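Local coordinates for Non-structural protein 3 (Rice hoja blanca virus, PDB 3AJF) that suppresses RNA silencing in the infected host, presumably by binding double-stranded RNA, and forms a homodimer, at residues Pro14-Leu19 and Pro70-Leu75. Numbering follows the deposited sequence.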
ATOM      1  N   PRO A  14     -11.359  12.292  -7.198  1.00 23.33           N
ATOM      2  CA  PRO A  14     -12.646  11.679  -6.871  1.00 23.33           C
ATOM      3  C   PRO A  14     -12.561  10.162  -6.687  1.00 22.59           C
ATOM      4  O   PRO A  14     -11.970   9.456  -7.511  1.00 21.43           O
ATOM      5  CB  PRO A  14     -13.511  12.009  -8.081  1.00 24.38           C
ATOM      6  CG  PRO A  14     -12.893  13.283  -8.641  1.00 26.10           C
ATOM      7  CD  PRO A  14     -11.420  13.043  -8.468  1.00 25.23           C
ATOM      8  N   ILE A  15     -13.138   9.679  -5.592  1.00 22.61           N
ATOM      9  CA  ILE A  15     -13.157   8.259  -5.282  1.00 22.84           C
ATOM     10  C   ILE A  15     -14.588   7.837  -5.429  1.00 23.37           C
ATOM     11  O   ILE A  15     -15.394   8.194  -4.590  1.00 24.08           O
ATOM     12  CB  ILE A  15     -12.774   8.010  -3.817  1.00 22.25           C
ATOM     13  CG1 ILE A  15     -11.442   8.632  -3.513  1.00 23.29           C
ATOM     14  CG2 ILE A  15     -12.813   6.495  -3.451  1.00 22.68           C
ATOM     15  CD1 ILE A  15     -11.463   9.203  -2.181  1.00 29.75           C
ATOM     16  N   PRO A  16     -14.914   7.041  -6.465  1.00 24.09           N
ATOM     17  CA  PRO A  16     -16.309   6.648  -6.622  1.00 25.03           C
ATOM     18  C   PRO A  16     -16.813   5.844  -5.423  1.00 24.85           C
ATOM     19  O   PRO A  16     -16.090   5.009  -4.862  1.00 23.04           O
ATOM     20  CB  PRO A  16     -16.302   5.803  -7.909  1.00 25.65           C
ATOM     21  CG  PRO A  16     -15.047   6.151  -8.590  1.00 25.43           C
ATOM     22  CD  PRO A  16     -14.059   6.462  -7.513  1.00 23.41           C
ATOM     23  N   ILE A  17     -18.034   6.141  -5.003  1.00 26.53           N
ATOM     24  CA  ILE A  17     -18.621   5.536  -3.788  1.00 27.25           C
ATOM     25  C   ILE A  17     -18.789   3.996  -3.885  1.00 26.35           C
ATOM     26  O   ILE A  17     -18.593   3.261  -2.887  1.00 26.49           O
ATOM     27  CB  ILE A  17     -19.940   6.293  -3.367  1.00 28.92           C
ATOM     28  CG1 ILE A  17     -20.399   5.894  -1.954  1.00 31.68           C
ATOM     29  CG2 ILE A  17     -21.036   6.094  -4.396  1.00 30.93           C
ATOM     30  CD1 ILE A  17     -19.571   6.522  -0.822  1.00 34.58           C
ATOM     31  N   ASP A  18     -19.081   3.512  -5.095  1.00 25.38           N
ATOM     32  CA  ASP A  18     -19.156   2.082  -5.353  1.00 24.19           C
ATOM     33  C   ASP A  18     -17.801   1.400  -5.243  1.00 22.44           C
ATOM     34  O   ASP A  18     -17.755   0.183  -5.003  1.00 21.20           O
ATOM     35  CB  ASP A  18     -19.768   1.797  -6.712  1.00 26.39           C
ATOM     36  CG  ASP A  18     -21.271   2.199  -6.791  1.00 30.36           C
ATOM     37  OD1 ASP A  18     -21.924   2.402  -5.736  1.00 34.09           O
ATOM     38  OD2 ASP A  18     -21.797   2.277  -7.919  1.00 34.54           O
ATOM     39  N   LEU A  19     -16.711   2.169  -5.421  1.00 20.61           N
ATOM     40  CA  LEU A  19     -15.368   1.625  -5.215  1.00 19.11           C
ATOM     41  C   LEU A  19     -15.150   1.316  -3.742  1.00 17.98           C
ATOM     42  O   LEU A  19     -14.618   0.256  -3.396  1.00 17.63           O
ATOM     43  CB  LEU A  19     -14.258   2.563  -5.739  1.00 18.51           C
ATOM     44  CG  LEU A  19     -12.802   2.161  -5.370  1.00 19.28           C
ATOM     45  CD1 LEU A  19     -12.424   0.699  -5.800  1.00 17.50           C
ATOM     46  CD2 LEU A  19     -11.814   3.106  -5.963  1.00 18.19           C
ATOM     47  N   PRO A  70     -13.016  -2.367 -12.628  1.00 22.80           N
ATOM     48  CA  PRO A  70     -13.237  -1.331 -13.648  1.00 23.39           C
ATOM     49  C   PRO A  70     -12.014  -0.400 -13.869  1.00 23.12           C
ATOM     50  O   PRO A  70     -11.308  -0.037 -12.923  1.00 20.91           O
ATOM     51  CB  PRO A  70     -14.427  -0.550 -13.087  1.00 24.59           C
ATOM     52  CG  PRO A  70     -15.183  -1.549 -12.278  1.00 23.70           C
ATOM     53  CD  PRO A  70     -14.095  -2.391 -11.623  1.00 22.38           C
ATOM     54  N   GLY A  71     -11.746  -0.052 -15.124  1.00 24.36           N
ATOM     55  CA  GLY A  71     -10.593   0.781 -15.476  1.00 24.36           C
ATOM     56  C   GLY A  71     -10.543   2.104 -14.717  1.00 24.89           C
ATOM     57  O   GLY A  71      -9.485   2.538 -14.277  1.00 24.68           O
ATOM     58  N   HIS A  72     -11.692   2.742 -14.536  1.00 24.67           N
ATOM     59  CA  HIS A  72     -11.723   4.031 -13.849  1.00 24.28           C
ATOM     60  C   HIS A  72     -11.559   3.924 -12.331  1.00 22.59           C
ATOM     61  O   HIS A  72     -11.492   4.927 -11.650  1.00 21.85           O
ATOM     62  CB  HIS A  72     -12.961   4.851 -14.241  1.00 26.14           C
ATOM     63  CG  HIS A  72     -14.257   4.284 -13.750  1.00 28.18           C
ATOM     64  ND1 HIS A  72     -14.781   3.100 -14.226  1.00 30.07           N
ATOM     65  CD2 HIS A  72     -15.153   4.759 -12.851  1.00 29.71           C
ATOM     66  CE1 HIS A  72     -15.926   2.851 -13.616  1.00 30.42           C
ATOM     67  NE2 HIS A  72     -16.180   3.847 -12.785  1.00 31.99           N
ATOM     68  N   TYR A  73     -11.481   2.702 -11.814  1.00 20.56           N
ATOM     69  CA  TYR A  73     -11.238   2.495 -10.400  1.00 19.48           C
ATOM     70  C   TYR A  73      -9.748   2.471 -10.098  1.00 18.07           C
ATOM     71  O   TYR A  73      -9.369   2.620  -8.942  1.00 16.07           O
ATOM     72  CB  TYR A  73     -11.903   1.193  -9.910  1.00 19.41           C
ATOM     73  CG  TYR A  73     -13.416   1.270  -9.676  1.00 21.46           C
ATOM     74  CD1 TYR A  73     -14.185   2.363 -10.125  1.00 23.38           C
ATOM     75  CD2 TYR A  73     -14.075   0.235  -9.020  1.00 23.02           C
ATOM     76  CE1 TYR A  73     -15.555   2.429  -9.889  1.00 23.09           C
ATOM     77  CE2 TYR A  73     -15.448   0.290  -8.795  1.00 23.30           C
ATOM     78  CZ  TYR A  73     -16.167   1.383  -9.231  1.00 23.98           C
ATOM     79  OH  TYR A  73     -17.510   1.408  -9.004  1.00 27.79           O
ATOM     80  N   ARG A  74      -8.896   2.333 -11.126  1.00 17.01           N
ATOM     81  CA  ARG A  74      -7.473   2.103 -10.838  1.00 17.10           C
ATOM     82  C   ARG A  74      -6.785   3.272 -10.131  1.00 16.67           C
ATOM     83  O   ARG A  74      -6.004   3.060  -9.189  1.00 16.70           O
ATOM     84  CB  ARG A  74      -6.664   1.658 -12.079  1.00 17.93           C
ATOM     85  CG  ARG A  74      -7.155   0.355 -12.743  1.00 16.85           C
ATOM     86  CD  ARG A  74      -6.091  -0.203 -13.685  1.00 16.39           C
ATOM     87  NE  ARG A  74      -4.988  -0.767 -12.909  1.00 14.21           N
ATOM     88  CZ  ARG A  74      -5.013  -1.940 -12.284  1.00 12.03           C
ATOM     89  NH1 ARG A  74      -6.054  -2.747 -12.404  1.00 12.99           N
ATOM     90  NH2 ARG A  74      -3.961  -2.338 -11.575  1.00 13.13           N
ATOM     91  N   LEU A  75      -7.059   4.481 -10.596  1.00 17.32           N
ATOM     92  CA  LEU A  75      -6.386   5.672 -10.065  1.00 18.10           C
ATOM     93  C   LEU A  75      -6.846   5.990  -8.628  1.00 16.76           C
ATOM     94  O   LEU A  75      -6.001   6.190  -7.740  1.00 16.78           O
ATOM     95  CB  LEU A  75      -6.561   6.877 -11.006  1.00 19.64           C
ATOM     96  CG  LEU A  75      -5.934   8.217 -10.588  1.00 20.04           C
ATOM     97  CD1 LEU A  75      -4.456   8.041 -10.221  1.00 22.71           C
ATOM     98  CD2 LEU A  75      -6.093   9.269 -11.678  1.00 22.95           C
TER
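Leu19 packs over one face of the Tyr73 ring and Pro16 touches that ring obliquely at CE1, joining the N-terminal ends of helices 17-30 and 74-85 in the mainly helical domain of this silencing suppressor. The contact is plain helix-end packing at the surface of the fold: no hydrogen bond crosses it, and a CH-pi contact with its apolar surroundings does the work. Leu19 CB stands over the centre of the tyrosine ring, 4.0 Å from the centroid and only 9° off the ring normal, which directs an aliphatic carbon at the pi cloud. Leu19 CD1 lies 3.6 Å from Tyr73 CD2. Leucine suits this buried place because its branched, apolar end lets CD1 reach both CD2 and CG of Tyr73, with no polar group to satisfy; CG, anti to the backbone N (chi1 171°), is carried away from the tyrosine hydroxyl. The two side chains point opposite ways, and Tyr73 OH comes 3.7 Å from Leu19 N, a proximity and not a bond. Pro70 CG lies against the opposite face of the ring, nearer its rim, and the tyrosine is thus sandwiched between the two segments' aliphatic groups. Pro16 adds a rigid, apolar ring beside it, with CG 4.0 Å from Tyr73 CE1. Proline fits the N-cap position of helix 17-30 because no backbone N-H is needed there, while its carbonyl remains available: Leu19 N donates to Pro16 O at 3.0 Å. Around this junction, Leu22 also packs on Tyr73, and Pro76 of helix 74-85 meets both Pro16 and Leu19, extending the apolar junction into the helix. On the exposed side, His72 comes within 4.5 Å of Pro16 CG through CD2, a peripheral touch. At the far end of the tyrosine, the OH closely approaches the aliphatic part of Asp18, with Tyr73 OH 3.2 Å from Asp18 CB.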